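Local coordinates for tail fiber protein (PDB 5W5P) that forms a trimeric phage tailspike that probably recognises, and may degrade, the capsular polysaccharide of its host Acinetobacter baumannii, at residues G320-L325 / N336-N341; W98-N103 / P108-A113. One frame throughout, in Å; residues are numbered along the deposited sequence.

Both contacts are built round aromatic rings, but they lie in different parts of the tailspike, their centres about 44 Å apart and their nearest atoms about 31 Å apart, with no element in common. Contact 1 belongs to the interior of the parallel beta-helix, where all the touching residues are buried and two phenylalanines from successive strands meet edge-to-face. Contact 2 comes earlier in the chain and farther from its centre, where a small antiparallel sheet leads into the beta-helix. It is only partly buried, and a charged guanidinium does much of the packing. In contact 1 the polar side chains are asparagine amides tied to backbone; in contact 2 the arginine is both stacked and hydrogen-bonded.

Contact 1 (G320-L325 / N336-N341)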
ATOM      1  N   GLY A 320      -7.872 -21.079   6.679  1.00 37.15           N
ATOM      2  CA  GLY A 320      -6.907 -22.039   6.177  1.00 38.60           C
ATOM      3  C   GLY A 320      -5.676 -21.379   5.592  1.00 41.07           C
ATOM      4  O   GLY A 320      -5.175 -20.379   6.116  1.00 39.89           O
ATOM      5  N   VAL A 321      -5.181 -21.951   4.493  1.00 41.79           N
ATOM      6  CA  VAL A 321      -4.021 -21.388   3.813  1.00 42.31           C
ATOM      7  C   VAL A 321      -4.463 -20.148   3.046  1.00 41.96           C
ATOM      8  O   VAL A 321      -5.350 -20.216   2.187  1.00 39.80           O
ATOM      9  CB  VAL A 321      -3.373 -22.423   2.883  1.00 42.78           C
ATOM     10  CG1 VAL A 321      -2.358 -21.758   1.953  1.00 38.37           C
ATOM     11  CG2 VAL A 321      -2.710 -23.518   3.699  1.00 36.86           C
ATOM     12  N   PHE A 322      -3.849 -19.002   3.361  1.00 41.46           N
ATOM     13  CA  PHE A 322      -4.262 -17.751   2.737  1.00 38.85           C
ATOM     14  C   PHE A 322      -3.839 -17.675   1.276  1.00 39.79           C
ATOM     15  O   PHE A 322      -4.531 -17.047   0.462  1.00 39.62           O
ATOM     16  CB  PHE A 322      -3.698 -16.559   3.513  1.00 33.47           C
ATOM     17  CG  PHE A 322      -3.913 -15.238   2.824  1.00 35.47           C
ATOM     18  CD1 PHE A 322      -5.192 -14.705   2.706  1.00 38.55           C
ATOM     19  CD2 PHE A 322      -2.843 -14.538   2.284  1.00 35.37           C
ATOM     20  CE1 PHE A 322      -5.402 -13.495   2.066  1.00 41.06           C
ATOM     21  CE2 PHE A 322      -3.041 -13.328   1.639  1.00 39.15           C
ATOM     22  CZ  PHE A 322      -4.323 -12.804   1.529  1.00 43.94           C
ATOM     23  N   ALA A 323      -2.709 -18.287   0.922  1.00 36.40           N
ATOM     24  CA  ALA A 323      -2.220 -18.182  -0.449  1.00 37.00           C
ATOM     25  C   ALA A 323      -1.258 -19.333  -0.715  1.00 40.59           C
ATOM     26  O   ALA A 323      -0.173 -19.390  -0.127  1.00 44.95           O
ATOM     27  CB  ALA A 323      -1.552 -16.841  -0.692  1.00 37.19           C
ATOM     28  N   LYS A 324      -1.646 -20.237  -1.605  1.00 40.03           N
ATOM     29  CA  LYS A 324      -0.772 -21.309  -2.047  1.00 39.80           C
ATOM     30  C   LYS A 324      -0.455 -20.937  -3.498  1.00 41.96           C
ATOM     31  O   LYS A 324      -1.233 -21.192  -4.421  1.00 38.71           O
ATOM     32  CB  LYS A 324      -1.427 -22.683  -1.913  1.00 38.71           C
ATOM     33  CG  LYS A 324      -0.718 -23.826  -2.661  1.00 43.05           C
ATOM     34  CD  LYS A 324      -1.370 -25.222  -2.522  1.00 37.31           C
ATOM     35  CE  LYS A 324      -0.314 -26.308  -2.483  1.00 38.77           C
ATOM     36  NZ  LYS A 324       0.191 -26.533  -3.865  1.00 41.54           N
ATOM     37  N   LEU A 325       0.687 -20.290  -3.691  1.00 43.09           N
ATOM     38  CA  LEU A 325       1.084 -19.755  -4.983  1.00 38.96           C
ATOM     39  C   LEU A 325       2.245 -20.549  -5.569  1.00 41.08           C
ATOM     40  O   LEU A 325       3.030 -21.181  -4.848  1.00 42.48           O
ATOM     41  CB  LEU A 325       1.492 -18.280  -4.854  1.00 34.80           C
ATOM     42  CG  LEU A 325       0.461 -17.390  -4.163  1.00 37.59           C
ATOM     43  CD1 LEU A 325       0.981 -15.951  -4.016  1.00 34.66           C
ATOM     44  CD2 LEU A 325      -0.862 -17.403  -4.920  1.00 39.22           C
ATOM     45  N   ASN A 336      -1.227  -7.486   6.266  1.00 37.40           N
ATOM     46  CA  ASN A 336      -2.301  -8.437   6.505  1.00 37.39           C
ATOM     47  C   ASN A 336      -2.441  -8.732   7.996  1.00 37.53           C
ATOM     48  O   ASN A 336      -1.515  -8.539   8.790  1.00 39.28           O
ATOM     49  CB  ASN A 336      -2.062  -9.730   5.731  1.00 38.15           C
ATOM     50  CG  ASN A 336      -2.293  -9.559   4.248  1.00 39.02           C
ATOM     51  OD1 ASN A 336      -3.391  -9.194   3.819  1.00 39.07           O
ATOM     52  ND2 ASN A 336      -1.250  -9.794   3.454  1.00 36.61           N
ATOM     53  N   TYR A 337      -3.629  -9.200   8.368  1.00 35.08           N
ATOM     54  CA  TYR A 337      -3.971  -9.541   9.744  1.00 35.96           C
ATOM     55  C   TYR A 337      -4.338 -11.020   9.767  1.00 38.36           C
ATOM     56  O   TYR A 337      -5.413 -11.408   9.293  1.00 39.11           O
ATOM     57  CB  TYR A 337      -5.119  -8.657  10.242  1.00 37.84           C
ATOM     58  CG  TYR A 337      -5.615  -8.918  11.655  1.00 42.03           C
ATOM     59  CD1 TYR A 337      -6.444  -9.998  11.934  1.00 42.53           C
ATOM     60  CD2 TYR A 337      -5.297  -8.053  12.697  1.00 40.97           C
ATOM     61  CE1 TYR A 337      -6.911 -10.230  13.208  1.00 42.06           C
ATOM     62  CE2 TYR A 337      -5.766  -8.276  13.980  1.00 39.78           C
ATOM     63  CZ  TYR A 337      -6.574  -9.366  14.229  1.00 43.60           C
ATOM     64  OH  TYR A 337      -7.049  -9.598  15.501  1.00 38.21           O
ATOM     65  N   PHE A 338      -3.438 -11.841  10.299  1.00 38.96           N
ATOM     66  CA  PHE A 338      -3.675 -13.264  10.485  1.00 35.06           C
ATOM     67  C   PHE A 338      -3.839 -13.561  11.969  1.00 43.91           C
ATOM     68  O   PHE A 338      -3.062 -13.071  12.796  1.00 46.47           O
ATOM     69  CB  PHE A 338      -2.526 -14.092   9.914  1.00 34.82           C
ATOM     70  CG  PHE A 338      -2.261 -13.848   8.461  1.00 34.13           C
ATOM     71  CD1 PHE A 338      -3.043 -14.455   7.491  1.00 36.11           C
ATOM     72  CD2 PHE A 338      -1.217 -13.026   8.060  1.00 33.75           C
ATOM     73  CE1 PHE A 338      -2.796 -14.240   6.144  1.00 33.44           C
ATOM     74  CE2 PHE A 338      -0.961 -12.808   6.718  1.00 33.23           C
ATOM     75  CZ  PHE A 338      -1.751 -13.413   5.757  1.00 34.72           C
ATOM     76  N   GLU A 339      -4.852 -14.363  12.302  1.00 39.31           N
ATOM     77  CA  GLU A 339      -5.146 -14.680  13.698  1.00 42.04           C
ATOM     78  C   GLU A 339      -5.775 -16.061  13.794  1.00 45.85           C
ATOM     79  O   GLU A 339      -6.864 -16.283  13.255  1.00 47.25           O
ATOM     80  CB  GLU A 339      -6.075 -13.630  14.311  1.00 43.55           C
ATOM     81  CG  GLU A 339      -6.389 -13.865  15.781  1.00 46.06           C
ATOM     82  CD  GLU A 339      -5.139 -13.911  16.642  1.00 51.24           C
ATOM     83  OE1 GLU A 339      -4.242 -13.065  16.439  1.00 53.63           O
ATOM     84  OE2 GLU A 339      -5.053 -14.789  17.526  1.00 56.55           O
ATOM     85  N   GLY A 340      -5.093 -16.977  14.485  1.00 46.72           N
ATOM     86  CA  GLY A 340      -5.632 -18.280  14.834  1.00 42.29           C
ATOM     87  C   GLY A 340      -6.192 -19.099  13.691  1.00 42.87           C
ATOM     88  O   GLY A 340      -7.361 -19.494  13.726  1.00 45.26           O
ATOM     89  N   ASN A 341      -5.371 -19.375  12.681  1.00 42.31           N
ATOM     90  CA  ASN A 341      -5.799 -20.105  11.495  1.00 40.04           C
ATOM     91  C   ASN A 341      -5.350 -21.558  11.600  1.00 40.13           C
ATOM     92  O   ASN A 341      -4.150 -21.831  11.692  1.00 43.91           O
ATOM     93  CB  ASN A 341      -5.235 -19.445  10.237  1.00 40.23           C
ATOM     94  CG  ASN A 341      -5.700 -18.009  10.079  1.00 41.77           C
ATOM     95  OD1 ASN A 341      -6.866 -17.759   9.774  1.00 40.61           O
ATOM     96  ND2 ASN A 341      -4.792 -17.057  10.288  1.00 36.20           N
TER
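In the interior of the parallel beta-helix, Phe322 and Phe338 meet from two successive strands of the coil, 321-328 and 331-339. The chain turns a corner at Phe322; this residue and Phe338 each send their side chain toward the other segment, and the two cross at about a right angle. They form an offset edge-to-face pair: the edge of Phe338 is turned toward the face of Phe322, with the planes at 72° and the centroids 5.4 Å apart. The leading atom is Phe338 CE1, which lies 3.6 Å from Phe322 CG. It is equally near the root of that side chain, with Phe338 CE1 to Phe322 CB also 3.6 Å. Its neighbour Phe338 CZ reaches Phe322 CD2 at 3.8 Å. Phe322 has CG opposite its main-chain nitrogen (chi1 172°), which carries the ring across toward the second strand. Phenylalanine suits both places, being flat, apolar and large enough to meet a partner from the next strand.

Asn336 adds a looser touch, its ND2 4.4 Å from Phe322 CE2. A buried amide needs polar partners, and this one has them: ND2 donates to Cys311 O, while OD1 accepts from Asn314 N. At the other end Gly320 O approaches Asn341 CB at 4.2 Å, and the amide of Asn341 is held by Ser319 N and Trp316 O.

The aromatic packing continues beyond the pair: Trp316, on the preceding strand 315-317, meets Phe322 edge-to-face, and Phe374, on strand 365-375 which pairs with 331-339, lies nearly parallel to Phe338. Backbone bonds join Phe322 to Val296 of strand 294-298 and to Leu352, just before strand 353-354, and helix 346-349 packs against Val321 and Asn341.

Contact 2 (W98-N103 / P108-A113); sequences WKRKWN and PCWFGA
Arg100 NH2 is gripped by two backbone carbonyls, Gly87 O and Gly69 O, and Arg100 NH1 donates to Gly70 O; together they hold the guanidinium flat against the indole of Trp110. This is a stacked cation-pi pair on strand 97-100, an inner strand of a small antiparallel sheet, and it ties that strand to the 3-10 turn 108-110 before helix 122-132. The two planes are only 5° apart. Arg100 CZ sits 3.5 Å from the centroid of the five-membered ring, close to its normal, and comes within 3.4 Å of Trp110 CG. Arg100 CD lies over the six-membered ring of Trp110, 3.6 Å from its centroid, in a CH-pi contact. The chain extends from the backbone and then bends at chi3 (-59°), which lets methylene and guanidinium share one face of the indole. Arginine fits here because it can spread a flat cation over a ring while its N-H groups bond elsewhere.

Trp102 meets the far end of the same indole in an edge-to-face pair. Trp110 presents its edge toward the face of Trp102, with the planes at 64° and Trp110 CZ3 3.7 Å from Trp102 CD2. Tryptophan suits position 110, its long bicyclic ring being able to take the arginine on a face and the second indole at its tip. Trp102 further packs on Asn140 of a neighbouring subunit, and its side chain lies about 9 Å from a bound zinc ion, too far to bind it. A Schellman motif closes the turn that carries Trp110: Gly112, a residue suited to its positive phi, donates to Cys109 O, while Pro108 O receives Phe111 N at 3.1 Å and Ala113 N at 3.2 Å from opposite faces of its carbonyl plane.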
ATOM      1  N   TRP A  98     -46.309  -2.161 -25.848  1.00 43.49           N
ATOM      2  CA  TRP A  98     -46.080  -1.497 -24.573  1.00 44.34           C
ATOM      3  C   TRP A  98     -44.611  -1.639 -24.186  1.00 46.05           C
ATOM      4  O   TRP A  98     -44.063  -2.746 -24.189  1.00 43.80           O
ATOM      5  CB  TRP A  98     -46.977  -2.096 -23.484  1.00 46.76           C
ATOM      6  CG  TRP A  98     -48.458  -1.877 -23.710  1.00 48.21           C
ATOM      7  CD1 TRP A  98     -49.338  -2.742 -24.295  1.00 48.66           C
ATOM      8  CD2 TRP A  98     -49.220  -0.717 -23.348  1.00 46.07           C
ATOM      9  NE1 TRP A  98     -50.594  -2.190 -24.324  1.00 43.81           N
ATOM     10  CE2 TRP A  98     -50.549  -0.949 -23.746  1.00 45.81           C
ATOM     11  CE3 TRP A  98     -48.905   0.493 -22.724  1.00 48.54           C
ATOM     12  CZ2 TRP A  98     -51.563  -0.016 -23.541  1.00 47.58           C
ATOM     13  CZ3 TRP A  98     -49.916   1.420 -22.524  1.00 46.70           C
ATOM     14  CH2 TRP A  98     -51.224   1.160 -22.930  1.00 44.25           C
ATOM     15  N   LYS A  99     -43.975  -0.520 -23.855  1.00 45.64           N
ATOM     16  CA  LYS A  99     -42.567  -0.505 -23.480  1.00 45.36           C
ATOM     17  C   LYS A  99     -42.409   0.079 -22.085  1.00 45.51           C
ATOM     18  O   LYS A  99     -42.972   1.132 -21.773  1.00 45.10           O
ATOM     19  CB  LYS A  99     -41.725   0.284 -24.491  1.00 41.82           C
ATOM     20  CG  LYS A  99     -42.001  -0.141 -25.909  1.00 48.21           C
ATOM     21  CD  LYS A  99     -41.133   0.543 -26.941  1.00 43.73           C
ATOM     22  CE  LYS A  99     -41.011  -0.349 -28.174  1.00 46.86           C
ATOM     23  NZ  LYS A  99     -40.616   0.449 -29.363  1.00 48.90           N
ATOM     24  N   ARG A 100     -41.643  -0.613 -21.254  1.00 47.01           N
ATOM     25  CA  ARG A 100     -41.413  -0.174 -19.885  1.00 45.77           C
ATOM     26  C   ARG A 100     -40.593   1.108 -19.873  1.00 44.83           C
ATOM     27  O   ARG A 100     -39.636   1.262 -20.636  1.00 48.94           O
ATOM     28  CB  ARG A 100     -40.694  -1.273 -19.094  1.00 39.41           C
ATOM     29  CG  ARG A 100     -40.365  -0.919 -17.658  1.00 44.59           C
ATOM     30  CD  ARG A 100     -39.470  -1.984 -17.023  1.00 44.95           C
ATOM     31  NE  ARG A 100     -40.090  -3.307 -17.022  1.00 39.07           N
ATOM     32  CZ  ARG A 100     -40.885  -3.755 -16.056  1.00 39.00           C
ATOM     33  NH1 ARG A 100     -41.159  -2.983 -15.015  1.00 39.00           N
ATOM     34  NH2 ARG A 100     -41.402  -4.973 -16.126  1.00 39.15           N
ATOM     35  N   LYS A 101     -40.989   2.036 -19.008  1.00 42.19           N
ATOM     36  CA  LYS A 101     -40.235   3.264 -18.782  1.00 40.42           C
ATOM     37  C   LYS A 101     -39.163   2.964 -17.742  1.00 43.08           C
ATOM     38  O   LYS A 101     -39.480   2.680 -16.583  1.00 43.62           O
ATOM     39  CB  LYS A 101     -41.152   4.389 -18.311  1.00 46.49           C
ATOM     40  CG  LYS A 101     -42.326   4.690 -19.239  1.00 50.52           C
ATOM     41  CD  LYS A 101     -42.093   5.971 -20.024  1.00 54.28           C
ATOM     42  CE  LYS A 101     -43.387   6.743 -20.224  1.00 54.79           C
ATOM     43  NZ  LYS A 101     -43.135   8.050 -20.886  1.00 54.66           N
ATOM     44  N   TRP A 102     -37.898   3.013 -18.157  1.00 41.25           N
ATOM     45  CA  TRP A 102     -36.787   2.790 -17.241  1.00 43.00           C
ATOM     46  C   TRP A 102     -35.535   3.444 -17.809  1.00 46.21           C
ATOM     47  O   TRP A 102     -35.249   3.310 -19.004  1.00 44.87           O
ATOM     48  CB  TRP A 102     -36.556   1.291 -17.000  1.00 45.99           C
ATOM     49  CG  TRP A 102     -36.131   0.510 -18.216  1.00 48.66           C
ATOM     50  CD1 TRP A 102     -36.917   0.139 -19.268  1.00 50.62           C
ATOM     51  CD2 TRP A 102     -34.825  -0.007 -18.495  1.00 48.69           C
ATOM     52  NE1 TRP A 102     -36.179  -0.570 -20.186  1.00 44.51           N
ATOM     53  CE2 TRP A 102     -34.893  -0.673 -19.734  1.00 44.83           C
ATOM     54  CE3 TRP A 102     -33.604   0.029 -17.817  1.00 53.84           C
ATOM     55  CZ2 TRP A 102     -33.789  -1.298 -20.309  1.00 44.12           C
ATOM     56  CZ3 TRP A 102     -32.507  -0.588 -18.394  1.00 54.12           C
ATOM     57  CH2 TRP A 102     -32.609  -1.243 -19.627  1.00 48.68           C
ATOM     58  N   ASN A 103     -34.802   4.157 -16.956  1.00 47.67           N
ATOM     59  CA  ASN A 103     -33.542   4.779 -17.338  1.00 49.34           C
ATOM     60  C   ASN A 103     -32.405   4.361 -16.417  1.00 52.95           C
ATOM     61  O   ASN A 103     -31.323   4.961 -16.460  1.00 50.89           O
ATOM     62  CB  ASN A 103     -33.670   6.305 -17.354  1.00 49.38           C
ATOM     63  CG  ASN A 103     -34.231   6.861 -16.060  1.00 52.92           C
ATOM     64  OD1 ASN A 103     -34.128   6.239 -15.003  1.00 44.94           O
ATOM     65  ND2 ASN A 103     -34.825   8.044 -16.137  1.00 56.37           N
ATOM     66  N   PRO A 108     -33.909  -8.284 -12.987  1.00 42.08           N
ATOM     67  CA  PRO A 108     -34.355  -9.586 -13.521  1.00 40.66           C
ATOM     68  C   PRO A 108     -35.792  -9.908 -13.176  1.00 43.19           C
ATOM     69  O   PRO A 108     -36.402 -10.745 -13.854  1.00 44.04           O
ATOM     70  CB  PRO A 108     -33.393 -10.600 -12.890  1.00 41.20           C
ATOM     71  CG  PRO A 108     -32.201  -9.814 -12.561  1.00 42.41           C
ATOM     72  CD  PRO A 108     -32.681  -8.428 -12.190  1.00 41.25           C
ATOM     73  N   CYS A 109     -36.356  -9.265 -12.149  1.00 40.56           N
ATOM     74  CA  CYS A 109     -37.739  -9.532 -11.782  1.00 45.52           C
ATOM     75  C   CYS A 109     -38.716  -9.060 -12.845  1.00 47.02           C
ATOM     76  O   CYS A 109     -39.833  -9.581 -12.908  1.00 50.76           O
ATOM     77  CB  CYS A 109     -38.081  -8.870 -10.447  1.00 45.32           C
ATOM     78  SG  CYS A 109     -37.524  -9.801  -8.994  1.00 48.49           S
ATOM     79  N   TRP A 110     -38.322  -8.088 -13.670  1.00 44.74           N
ATOM     80  CA  TRP A 110     -39.158  -7.681 -14.792  1.00 45.58           C
ATOM     81  C   TRP A 110     -39.508  -8.867 -15.682  1.00 47.69           C
ATOM     82  O   TRP A 110     -40.623  -8.947 -16.216  1.00 48.63           O
ATOM     83  CB  TRP A 110     -38.444  -6.603 -15.604  1.00 43.74           C
ATOM     84  CG  TRP A 110     -38.180  -5.355 -14.841  1.00 41.13           C
ATOM     85  CD1 TRP A 110     -38.735  -4.988 -13.649  1.00 40.49           C
ATOM     86  CD2 TRP A 110     -37.302  -4.291 -15.223  1.00 43.46           C
ATOM     87  NE1 TRP A 110     -38.252  -3.758 -13.262  1.00 45.53           N
ATOM     88  CE2 TRP A 110     -37.369  -3.312 -14.211  1.00 45.50           C
ATOM     89  CE3 TRP A 110     -36.464  -4.073 -16.321  1.00 42.21           C
ATOM     90  CZ2 TRP A 110     -36.628  -2.137 -14.264  1.00 46.66           C
ATOM     91  CZ3 TRP A 110     -35.729  -2.904 -16.373  1.00 41.09           C
ATOM     92  CH2 TRP A 110     -35.816  -1.950 -15.351  1.00 43.40           C
ATOM     93  N   PHE A 111     -38.571  -9.802 -15.846  1.00 45.76           N
ATOM     94  CA  PHE A 111     -38.733 -10.945 -16.732  1.00 40.72           C
ATOM     95  C   PHE A 111     -39.176 -12.207 -16.009  1.00 41.31           C
ATOM     96  O   PHE A 111     -39.304 -13.256 -16.648  1.00 49.27           O
ATOM     97  CB  PHE A 111     -37.428 -11.221 -17.482  1.00 41.69           C
ATOM     98  CG  PHE A 111     -36.931 -10.056 -18.281  1.00 41.69           C
ATOM     99  CD1 PHE A 111     -36.048  -9.143 -17.728  1.00 40.31           C
ATOM    100  CD2 PHE A 111     -37.351  -9.872 -19.588  1.00 40.87           C
ATOM    101  CE1 PHE A 111     -35.590  -8.067 -18.463  1.00 40.31           C
ATOM    102  CE2 PHE A 111     -36.900  -8.799 -20.328  1.00 42.34           C
ATOM    103  CZ  PHE A 111     -36.017  -7.896 -19.765  1.00 43.88           C
ATOM    104  N   GLY A 112     -39.399 -12.141 -14.704  1.00 41.31           N
ATOM    105  CA  GLY A 112     -39.916 -13.269 -13.962  1.00 43.43           C
ATOM    106  C   GLY A 112     -38.914 -14.048 -13.140  1.00 47.42           C
ATOM    107  O   GLY A 112     -39.190 -15.205 -12.808  1.00 51.65           O
ATOM    108  N   ALA A 113     -37.766 -13.462 -12.802  1.00 46.72           N
ATOM    109  CA  ALA A 113     -36.797 -14.152 -11.962  1.00 46.35           C
ATOM    110  C   ALA A 113     -37.406 -14.472 -10.603  1.00 45.42           C
ATOM    111  O   ALA A 113     -37.915 -13.585  -9.911  1.00 45.13           O
ATOM    112  CB  ALA A 113     -35.538 -13.301 -11.793  1.00 42.06           C
TER